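Long-range contacts in CRISPR-associated protein, Cse1 family (Acidimicrobium ferrooxidans, PDB 4H3T), which probably serves as the large subunit of the type I-E CRISPR surveillance complex Cascade, helping it to recognise foreign DNA: residues D404-A415 with M524-F532; A320-L330 with D377-D385. The protein carries 1 engineered substitution. All coordinates share one frame; numbering follows the deposited sequence.

Contact 1 lies out in the helical part of the chain, its centre about 29 Å from the chain's centre, whereas contact 2 is central, its own centre about 8 Å from it; both are only partly buried. Contact 1 pairs helices 397-415 and 511-532 through aromatic and alanine packing, with a water as its polar link. Contact 2 instead lays a loop on an edge strand of a three-stranded sheet, where apolar side chains alternate with aspartates and one direct hydrogen bond is made. Their centres are about 21 Å apart, yet they share neighbours: helix 445-473 packs against both, and Val406 CG2 of helix 397-415 lies 3.5 Å from Trp327 O of the loop.

Contact 1: residues D404-A415 with M524-F532; sequences DAVTFAAHAAQA and MLARARNEF
Phe408 and Phe532 each hold CG anti to the backbone N (chi1 -173° and 177°), sending both rings between antiparallel helices whose segment axes approach to 9.1 Å. The ring planes lie within 12° of parallel, but the rings are slid apart, centroids 5.2 Å apart, and barely overlap. The clearer evidence of fit is a CH-pi contact: Phe408 CB stands over one face of Phe532, 4.0 Å from that ring's centroid. The Phe408 ring enters as a knob among Phe532, Ala528, Arg529 and Leu525, bringing Phe408 CE1 to 3.4 Å from Arg529 N. One turn further along helix 397-415, His411 CB meets Ala528 CB at 3.5 Å. A water in the imidazole plane bonds to His411 ND1 at 3.1 Å and donates to Ala528 O at 2.9 Å. Selenomethionine Met524 lays its extended chain along Ala415 (Met524 CG to Ala415 CB 3.9 Å), its CE reaching Gln414. With an alanine at Phe532, Phe408 CB would probably lose the ring face it stands over, and a gap would open beside Ala405. Asp404 and Arg529 send their charges to Arg484 and Glu492 of helix 481-504. Cohesion therefore rests chiefly on shape and apolar contact, one water being the polar link.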
loop_
_atom_site.group_PDB
_atom_site.type_symbol
_atom_site.label_atom_id
_atom_site.label_comp_id
_atom_site.label_asym_id
_atom_site.label_seq_id
_atom_site.Cartn_x
_atom_site.Cartn_y
_atom_site.Cartn_z
ATOM N N ASP A 404 -11.581 -0.646 -19.499
ATOM C CA ASP A 404 -12.821 -1.125 -20.107
ATOM C C ASP A 404 -13.105 -2.581 -19.762
ATOM O O ASP A 404 -14.266 -2.985 -19.715
ATOM C CB ASP A 404 -12.821 -0.961 -21.610
ATOM C CG ASP A 404 -12.908 0.460 -22.086
ATOM O OD1 ASP A 404 -13.127 1.349 -21.249
ATOM O OD2 ASP A 404 -12.714 0.687 -23.299
ATOM N N ALA A 405 -12.066 -3.369 -19.615
ATOM C CA ALA A 405 -12.182 -4.796 -19.257
ATOM C C ALA A 405 -12.711 -4.948 -17.839
ATOM O O ALA A 405 -13.494 -5.866 -17.563
ATOM C CB ALA A 405 -10.835 -5.497 -19.399
ATOM N N VAL A 406 -12.297 -4.051 -16.946
ATOM C CA VAL A 406 -12.797 -4.013 -15.570
ATOM C C VAL A 406 -14.307 -3.640 -15.606
ATOM O O VAL A 406 -15.110 -4.263 -14.947
ATOM C CB VAL A 406 -11.988 -3.023 -14.668
ATOM C CG1 VAL A 406 -12.623 -2.920 -13.286
ATOM C CG2 VAL A 406 -10.557 -3.486 -14.536
ATOM N N THR A 407 -14.662 -2.629 -16.399
ATOM C CA THR A 407 -16.071 -2.191 -16.561
ATOM C C THR A 407 -16.960 -3.332 -17.092
ATOM O O THR A 407 -18.088 -3.498 -16.622
ATOM C CB THR A 407 -16.173 -1.004 -17.510
ATOM O OG1 THR A 407 -15.339 0.041 -16.998
ATOM C CG2 THR A 407 -17.624 -0.508 -17.666
ATOM N N PHE A 408 -16.466 -4.099 -18.058
ATOM C CA PHE A 408 -17.200 -5.232 -18.583
ATOM C C PHE A 408 -17.405 -6.296 -17.498
ATOM O O PHE A 408 -18.519 -6.823 -17.357
ATOM C CB PHE A 408 -16.529 -5.831 -19.839
ATOM C CG PHE A 408 -17.386 -6.900 -20.467
ATOM C CD1 PHE A 408 -18.684 -6.631 -20.847
ATOM C CD2 PHE A 408 -16.935 -8.207 -20.568
ATOM C CE1 PHE A 408 -19.506 -7.640 -21.332
ATOM C CE2 PHE A 408 -17.708 -9.177 -21.194
ATOM C CZ PHE A 408 -19.008 -8.902 -21.523
ATOM N N ALA A 409 -16.374 -6.608 -16.726
ATOM C CA ALA A 409 -16.525 -7.546 -15.598
ATOM C C ALA A 409 -17.644 -7.056 -14.620
ATOM O O ALA A 409 -18.428 -7.863 -14.123
ATOM C CB ALA A 409 -15.216 -7.712 -14.855
ATOM N N ALA A 410 -17.622 -5.764 -14.273
ATOM C CA ALA A 410 -18.616 -5.149 -13.381
ATOM C C ALA A 410 -20.053 -5.241 -13.995
ATOM O O ALA A 410 -20.983 -5.591 -13.276
ATOM C CB ALA A 410 -18.248 -3.710 -13.061
ATOM N N HIS A 411 -20.198 -5.088 -15.305
ATOM C CA HIS A 411 -21.493 -5.226 -15.937
ATOM C C HIS A 411 -21.918 -6.679 -15.943
ATOM O O HIS A 411 -23.088 -6.924 -15.748
ATOM C CB HIS A 411 -21.529 -4.682 -17.387
ATOM C CG HIS A 411 -21.475 -3.188 -17.473
ATOM N ND1 HIS A 411 -20.837 -2.560 -18.502
ATOM C CD2 HIS A 411 -22.002 -2.253 -16.665
ATOM C CE1 HIS A 411 -20.939 -1.266 -18.262
ATOM N NE2 HIS A 411 -21.630 -1.035 -17.175
ATOM N N ALA A 412 -21.006 -7.643 -16.123
ATOM C CA ALA A 412 -21.398 -9.063 -16.048
ATOM C C ALA A 412 -21.845 -9.415 -14.627
ATOM O O ALA A 412 -22.791 -10.204 -14.427
ATOM C CB ALA A 412 -20.253 -9.970 -16.498
ATOM N N ALA A 413 -21.156 -8.874 -13.623
ATOM C CA ALA A 413 -21.527 -9.147 -12.211
ATOM C C ALA A 413 -22.934 -8.596 -11.908
ATOM O O ALA A 413 -23.709 -9.230 -11.237
ATOM C CB ALA A 413 -20.511 -8.516 -11.266
ATOM N N GLN A 414 -23.244 -7.424 -12.426
ATOM C CA GLN A 414 -24.535 -6.778 -12.256
ATOM C C GLN A 414 -25.598 -7.582 -12.998
ATOM O O GLN A 414 -26.645 -7.876 -12.426
ATOM C CB GLN A 414 -24.465 -5.368 -12.764
ATOM C CG GLN A 414 -25.735 -4.529 -12.447
ATOM C CD GLN A 414 -25.713 -3.129 -13.030
ATOM O OE1 GLN A 414 -24.672 -2.612 -13.466
ATOM N NE2 GLN A 414 -26.886 -2.504 -13.099
ATOM N N ALA A 415 -25.324 -8.006 -14.245
ATOM C CA ALA A 415 -26.267 -8.843 -15.000
ATOM C C ALA A 415 -26.634 -10.138 -14.256
ATOM O O ALA A 415 -27.780 -10.598 -14.294
ATOM C CB ALA A 415 -25.700 -9.184 -16.355
HETATM N N MSE A 524 -28.849 -7.946 -20.602
HETATM C CA MSE A 524 -27.921 -6.980 -20.031
HETATM C C MSE A 524 -26.490 -7.293 -20.464
HETATM O O MSE A 524 -25.747 -6.398 -20.864
HETATM C CB MSE A 524 -28.002 -6.943 -18.522
HETATM C CG MSE A 524 -27.006 -5.933 -17.957
HETATM SE SE MSE A 524 -27.156 -5.322 -16.124
HETATM C CE MSE A 524 -25.403 -4.328 -16.330
ATOM N N LEU A 525 -26.119 -8.555 -20.381
ATOM C CA LEU A 525 -24.784 -9.007 -20.759
ATOM C C LEU A 525 -24.489 -8.675 -22.241
ATOM O O LEU A 525 -23.421 -8.154 -22.532
ATOM C CB LEU A 525 -24.647 -10.511 -20.534
ATOM C CG LEU A 525 -23.235 -11.108 -20.758
ATOM C CD1 LEU A 525 -22.206 -10.461 -19.786
ATOM C CD2 LEU A 525 -23.282 -12.665 -20.653
ATOM N N ALA A 526 -25.461 -8.914 -23.143
ATOM C CA ALA A 526 -25.360 -8.615 -24.571
ATOM C C ALA A 526 -25.149 -7.108 -24.786
ATOM O O ALA A 526 -24.260 -6.717 -25.536
ATOM C CB ALA A 526 -26.617 -9.077 -25.323
ATOM N N ARG A 527 -25.916 -6.267 -24.066
ATOM C CA ARG A 527 -25.758 -4.820 -24.148
ATOM C C ARG A 527 -24.355 -4.395 -23.697
ATOM O O ARG A 527 -23.716 -3.570 -24.357
ATOM C CB ARG A 527 -26.805 -4.096 -23.306
ATOM C CG ARG A 527 -26.964 -2.628 -23.650
ATOM C CD ARG A 527 -27.992 -1.967 -22.755
ATOM N NE ARG A 527 -29.346 -2.478 -22.985
ATOM C CZ ARG A 527 -30.165 -2.105 -23.975
ATOM N NH1 ARG A 527 -29.768 -1.212 -24.882
ATOM N NH2 ARG A 527 -31.380 -2.633 -24.074
ATOM N N ALA A 528 -23.877 -4.924 -22.573
ATOM C CA ALA A 528 -22.545 -4.553 -22.099
ATOM C C ALA A 528 -21.445 -5.038 -23.084
ATOM O O ALA A 528 -20.455 -4.353 -23.306
ATOM C CB ALA A 528 -22.310 -5.157 -20.738
ATOM N N ARG A 529 -21.605 -6.246 -23.590
ATOM C CA ARG A 529 -20.713 -6.880 -24.569
ATOM C C ARG A 529 -20.585 -6.018 -25.860
ATOM O O ARG A 529 -19.491 -5.824 -26.370
ATOM C CB ARG A 529 -21.287 -8.248 -24.969
ATOM C CG ARG A 529 -20.340 -9.392 -24.945
ATOM C CD ARG A 529 -19.686 -9.565 -26.246
ATOM N NE ARG A 529 -19.178 -10.924 -26.361
ATOM C CZ ARG A 529 -18.325 -11.326 -27.277
ATOM N NH1 ARG A 529 -17.878 -10.474 -28.202
ATOM N NH2 ARG A 529 -17.922 -12.592 -27.299
ATOM N N ASN A 530 -21.705 -5.463 -26.329
ATOM C CA ASN A 530 -21.697 -4.617 -27.523
ATOM C C ASN A 530 -20.923 -3.305 -27.235
ATOM O O ASN A 530 -20.130 -2.904 -28.061
ATOM C CB ASN A 530 -23.130 -4.354 -28.008
ATOM C CG ASN A 530 -23.168 -3.538 -29.257
ATOM O OD1 ASN A 530 -22.630 -3.949 -30.293
ATOM N ND2 ASN A 530 -23.662 -2.313 -29.150
ATOM N N GLU A 531 -21.053 -2.732 -26.039
ATOM C CA GLU A 531 -20.318 -1.531 -25.651
ATOM C C GLU A 531 -18.815 -1.825 -25.483
ATOM O O GLU A 531 -17.982 -0.963 -25.773
ATOM C CB GLU A 531 -20.906 -0.983 -24.324
ATOM C CG GLU A 531 -20.189 0.178 -23.643
ATOM C CD GLU A 531 -20.671 0.394 -22.213
ATOM O OE1 GLU A 531 -19.818 0.556 -21.304
ATOM O OE2 GLU A 531 -21.906 0.350 -21.999
ATOM N N PHE A 532 -18.464 -3.022 -25.020
ATOM C CA PHE A 532 -17.077 -3.349 -24.756
ATOM C C PHE A 532 -16.323 -3.812 -26.000
ATOM O O PHE A 532 -15.226 -3.337 -26.256
ATOM C CB PHE A 532 -16.969 -4.431 -23.668
ATOM C CG PHE A 532 -15.541 -4.894 -23.374
ATOM C CD1 PHE A 532 -14.537 -3.980 -23.104
ATOM C CD2 PHE A 532 -15.214 -6.245 -23.377
ATOM C CE1 PHE A 532 -13.226 -4.409 -22.804
ATOM C CE2 PHE A 532 -13.905 -6.670 -23.108
ATOM C CZ PHE A 532 -12.914 -5.744 -22.844
HETATM O O HOH W 1 -19.155 -3.104 -21.004
#

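Contact 2: residues A320-L330 with D377-D385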
loop_
_atom_site.group_PDB
_atom_site.type_symbol
_atom_site.label_atom_id
_atom_site.label_comp_id
_atom_site.label_asym_id
_atom_site.label_seq_id
_atom_site.Cartn_x
_atom_site.Cartn_y
_atom_site.Cartn_z
ATOM N N ALA A 320 -6.638 2.568 -2.366
ATOM C CA ALA A 320 -7.024 1.226 -2.747
ATOM C C ALA A 320 -8.136 0.851 -1.796
ATOM O O ALA A 320 -8.021 1.072 -0.571
ATOM C CB ALA A 320 -5.846 0.290 -2.608
ATOM N N ARG A 321 -9.260 0.442 -2.357
ATOM C CA ARG A 321 -10.440 0.148 -1.552
ATOM C C ARG A 321 -10.246 -1.242 -0.875
ATOM O O ARG A 321 -10.016 -2.223 -1.591
ATOM C CB ARG A 321 -11.693 0.179 -2.472
ATOM C CG ARG A 321 -13.002 -0.152 -1.816
ATOM C CD ARG A 321 -14.150 -0.034 -2.844
ATOM N NE ARG A 321 -15.017 1.134 -2.630
ATOM C CZ ARG A 321 -15.823 1.691 -3.542
ATOM N NH1 ARG A 321 -15.889 1.198 -4.780
ATOM N NH2 ARG A 321 -16.559 2.751 -3.228
ATOM N N PRO A 322 -10.330 -1.382 0.478
ATOM C CA PRO A 322 -10.217 -2.748 1.068
ATOM C C PRO A 322 -11.442 -3.597 0.719
ATOM O O PRO A 322 -12.496 -3.116 0.305
ATOM C CB PRO A 322 -10.090 -2.506 2.584
ATOM C CG PRO A 322 -9.953 -0.980 2.757
ATOM C CD PRO A 322 -10.551 -0.354 1.521
ATOM N N GLY A 323 -11.260 -4.895 0.823
ATOM C CA GLY A 323 -12.336 -5.822 0.588
ATOM C C GLY A 323 -12.615 -6.135 -0.876
ATOM O O GLY A 323 -13.637 -6.754 -1.123
ATOM N N GLN A 324 -11.787 -5.650 -1.841
ATOM C CA GLN A 324 -11.891 -6.019 -3.281
ATOM C C GLN A 324 -10.522 -6.313 -3.850
ATOM O O GLN A 324 -9.519 -5.808 -3.333
ATOM C CB GLN A 324 -12.532 -4.950 -4.078
ATOM C CG GLN A 324 -11.703 -3.686 -4.259
ATOM C CD GLN A 324 -12.381 -2.648 -5.078
ATOM O OE1 GLN A 324 -11.735 -1.696 -5.596
ATOM N NE2 GLN A 324 -13.688 -2.660 -5.048
ATOM N N GLN A 325 -10.478 -7.054 -4.932
ATOM C CA GLN A 325 -9.216 -7.418 -5.644
ATOM C C GLN A 325 -8.670 -6.091 -6.214
ATOM O O GLN A 325 -9.467 -5.269 -6.662
ATOM C CB GLN A 325 -9.471 -8.418 -6.736
ATOM C CG GLN A 325 -9.981 -9.786 -6.222
ATOM C CD GLN A 325 -11.493 -9.929 -6.073
ATOM O OE1 GLN A 325 -12.260 -8.964 -6.159
ATOM N NE2 GLN A 325 -11.916 -11.091 -5.628
ATOM N N VAL A 326 -7.393 -5.861 -6.190
ATOM C CA VAL A 326 -6.831 -4.548 -6.482
ATOM C C VAL A 326 -7.141 -4.075 -7.907
ATOM O O VAL A 326 -7.407 -2.902 -8.105
ATOM C CB VAL A 326 -5.297 -4.420 -6.191
ATOM C CG1 VAL A 326 -4.479 -5.336 -7.041
ATOM C CG2 VAL A 326 -4.821 -2.989 -6.388
ATOM N N TRP A 327 -7.203 -4.965 -8.884
ATOM C CA TRP A 327 -7.552 -4.520 -10.260
ATOM C C TRP A 327 -8.964 -3.939 -10.412
ATOM O O TRP A 327 -9.214 -3.166 -11.341
ATOM C CB TRP A 327 -7.345 -5.662 -11.264
ATOM C CG TRP A 327 -8.029 -6.955 -10.929
ATOM C CD1 TRP A 327 -7.534 -7.978 -10.177
ATOM C CD2 TRP A 327 -9.390 -7.298 -11.228
ATOM N NE1 TRP A 327 -8.480 -8.955 -10.026
ATOM C CE2 TRP A 327 -9.631 -8.571 -10.665
ATOM C CE3 TRP A 327 -10.369 -6.735 -12.078
ATOM C CZ2 TRP A 327 -10.859 -9.248 -10.838
ATOM C CZ3 TRP A 327 -11.570 -7.408 -12.257
ATOM C CH2 TRP A 327 -11.776 -8.678 -11.691
ATOM N N ARG A 328 -9.890 -4.232 -9.464
ATOM C CA ARG A 328 -11.201 -3.620 -9.503
ATOM C C ARG A 328 -11.092 -2.077 -9.287
ATOM O O ARG A 328 -11.981 -1.359 -9.697
ATOM C CB ARG A 328 -12.142 -4.293 -8.500
ATOM C CG ARG A 328 -12.576 -5.655 -8.960
ATOM C CD ARG A 328 -13.183 -6.483 -7.854
ATOM N NE ARG A 328 -14.409 -5.942 -7.305
ATOM C CZ ARG A 328 -15.103 -6.504 -6.332
ATOM N NH1 ARG A 328 -14.657 -7.610 -5.736
ATOM N NH2 ARG A 328 -16.222 -5.948 -5.909
ATOM N N GLY A 329 -10.028 -1.606 -8.645
ATOM C CA GLY A 329 -9.780 -0.192 -8.432
ATOM C C GLY A 329 -8.658 0.302 -9.350
ATOM O O GLY A 329 -7.942 1.227 -8.990
ATOM N N LEU A 330 -8.451 -0.331 -10.541
ATOM C CA LEU A 330 -7.361 0.097 -11.436
ATOM C C LEU A 330 -7.463 1.605 -11.806
ATOM O O LEU A 330 -6.456 2.305 -11.859
ATOM C CB LEU A 330 -7.398 -0.746 -12.716
ATOM C CG LEU A 330 -6.301 -0.408 -13.772
ATOM C CD1 LEU A 330 -4.949 -0.519 -13.209
ATOM C CD2 LEU A 330 -6.429 -1.329 -14.965
ATOM N N ASP A 377 -9.330 -1.109 11.398
ATOM C CA ASP A 377 -10.480 -1.934 11.013
ATOM C C ASP A 377 -10.254 -2.685 9.733
ATOM O O ASP A 377 -10.809 -3.736 9.555
ATOM C CB ASP A 377 -11.714 -1.059 10.836
ATOM C CG ASP A 377 -12.403 -0.673 12.123
ATOM O OD1 ASP A 377 -11.831 -0.948 13.219
ATOM O OD2 ASP A 377 -13.506 -0.096 12.044
ATOM N N ASP A 378 -9.509 -2.140 8.811
ATOM C CA ASP A 378 -9.306 -2.806 7.536
ATOM C C ASP A 378 -7.992 -2.441 6.975
ATOM O O ASP A 378 -7.518 -1.333 7.185
ATOM C CB ASP A 378 -10.400 -2.434 6.527
ATOM C CG ASP A 378 -10.950 -3.674 5.831
ATOM O OD1 ASP A 378 -10.122 -4.470 5.264
ATOM O OD2 ASP A 378 -12.193 -3.890 5.897
ATOM N N LEU A 379 -7.390 -3.360 6.284
ATOM C CA LEU A 379 -6.110 -3.113 5.660
ATOM C C LEU A 379 -6.171 -3.664 4.245
ATOM O O LEU A 379 -6.574 -4.816 4.090
ATOM C CB LEU A 379 -5.023 -3.810 6.488
ATOM C CG LEU A 379 -3.556 -3.550 6.137
ATOM C CD1 LEU A 379 -3.175 -2.105 6.432
ATOM C CD2 LEU A 379 -2.682 -4.469 6.965
ATOM N N ALA A 380 -5.961 -2.819 3.231
ATOM C CA ALA A 380 -5.858 -3.257 1.830
ATOM C C ALA A 380 -4.356 -3.472 1.557
ATOM O O ALA A 380 -3.501 -2.639 1.936
ATOM C CB ALA A 380 -6.443 -2.202 0.885
ATOM N N TYR A 381 -4.025 -4.586 0.955
ATOM C CA TYR A 381 -2.630 -4.960 0.695
ATOM C C TYR A 381 -2.636 -5.834 -0.569
ATOM O O TYR A 381 -3.443 -6.736 -0.642
ATOM C CB TYR A 381 -2.079 -5.679 1.914
ATOM C CG TYR A 381 -0.945 -6.604 1.566
ATOM C CD1 TYR A 381 0.233 -6.114 1.010
ATOM C CD2 TYR A 381 -1.055 -7.980 1.755
ATOM C CE1 TYR A 381 1.239 -6.969 0.569
ATOM C CE2 TYR A 381 -0.027 -8.847 1.364
ATOM C CZ TYR A 381 1.113 -8.333 0.750
ATOM O OH TYR A 381 2.154 -9.128 0.316
ATOM N N ASP A 382 -1.875 -5.482 -1.611
ATOM C CA ASP A 382 -1.924 -6.259 -2.862
ATOM C C ASP A 382 -0.796 -5.914 -3.744
ATOM O O ASP A 382 -0.105 -4.927 -3.502
ATOM C CB ASP A 382 -3.271 -5.978 -3.594
ATOM C CG ASP A 382 -3.893 -7.140 -4.402
ATOM O OD1 ASP A 382 -3.126 -8.061 -4.846
ATOM O OD2 ASP A 382 -5.161 -7.155 -4.562
ATOM N N ARG A 383 -0.615 -6.758 -4.747
ATOM C CA ARG A 383 0.373 -6.681 -5.771
ATOM C C ARG A 383 -0.304 -6.882 -7.117
ATOM O O ARG A 383 -1.164 -7.765 -7.248
ATOM C CB ARG A 383 1.444 -7.755 -5.511
ATOM C CG ARG A 383 1.833 -7.818 -4.038
ATOM C CD ARG A 383 3.068 -8.651 -3.771
ATOM N NE ARG A 383 4.261 -7.829 -3.798
ATOM C CZ ARG A 383 4.926 -7.358 -2.748
ATOM N NH1 ARG A 383 6.008 -6.620 -2.928
ATOM N NH2 ARG A 383 4.524 -7.641 -1.506
ATOM N N LEU A 384 0.001 -6.001 -8.084
ATOM C CA LEU A 384 -0.561 -6.108 -9.401
ATOM C C LEU A 384 0.550 -6.020 -10.439
ATOM O O LEU A 384 1.183 -4.983 -10.560
ATOM C CB LEU A 384 -1.607 -5.005 -9.604
ATOM C CG LEU A 384 -2.401 -5.088 -10.926
ATOM C CD1 LEU A 384 -3.246 -6.405 -11.041
ATOM C CD2 LEU A 384 -3.261 -3.872 -11.114
ATOM N N ASP A 385 0.722 -7.064 -11.241
ATOM C CA ASP A 385 1.672 -7.056 -12.372
ATOM C C ASP A 385 1.128 -6.168 -13.512
ATOM O O ASP A 385 0.053 -6.432 -14.093
ATOM C CB ASP A 385 1.963 -8.489 -12.853
ATOM C CG ASP A 385 2.863 -9.318 -11.910
ATOM O OD1 ASP A 385 3.734 -8.721 -11.231
ATOM O OD2 ASP A 385 2.766 -10.576 -11.934
#
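Asp382 OD2 takes the backbone N-H of Val326 from above its carboxylate plane, 37° out of it, rather than in the plane; the Val326 N to Asp382 OD2 distance is 3.1 Å. Val326 CG1 also lies 3.1 Å from Asp382 OD2, an unusually short approach for a methyl. The valine's first torsion, chi1 63°, sets CG1 between the backbone N and the carbonyl carbon, on the side where the aspartate sits. From there CG1 continues to Leu384 CB, at 3.9 Å. The other carboxylate oxygen is held from its own strand, where Arg383 N donates to Asp382 OD1 over 2.8 Å on the anti side. Arg468 of helix 445-473 completes a salt bridge to OD1 and bonds to Arg383 O, so one guanidinium serves two neighbouring acceptors. The strand is an outermost one, within this chain, of a three-stranded antiparallel sheet, and Asp378, Ala380, Asp382 and Leu384 direct their CB atoms toward residues 320-330. A classic beta bulge, in which Asp377 and Asp378 both face Lys368 of strand 359-370, lies near the start of this row. Over Ala380 the loop makes a type II turn from Arg321 to Gln324, with Gly323 at a positive phi of 81° that suits a glycine. Pro322, within that turn, sets its CB 4.0 Å from Ala380 CB and 3.3 Å from Asp378 OD1. At the far end the 3-10 segment 326-328 and the residues after it bring Trp327 CB and Leu330 CD1 to the two methyls of Leu384, Trp327 CB being 4.2 Å from Leu384 CD1. The indole itself leads away from the strand, stacking on Tyr467 and bonding through NE1 to Asp464.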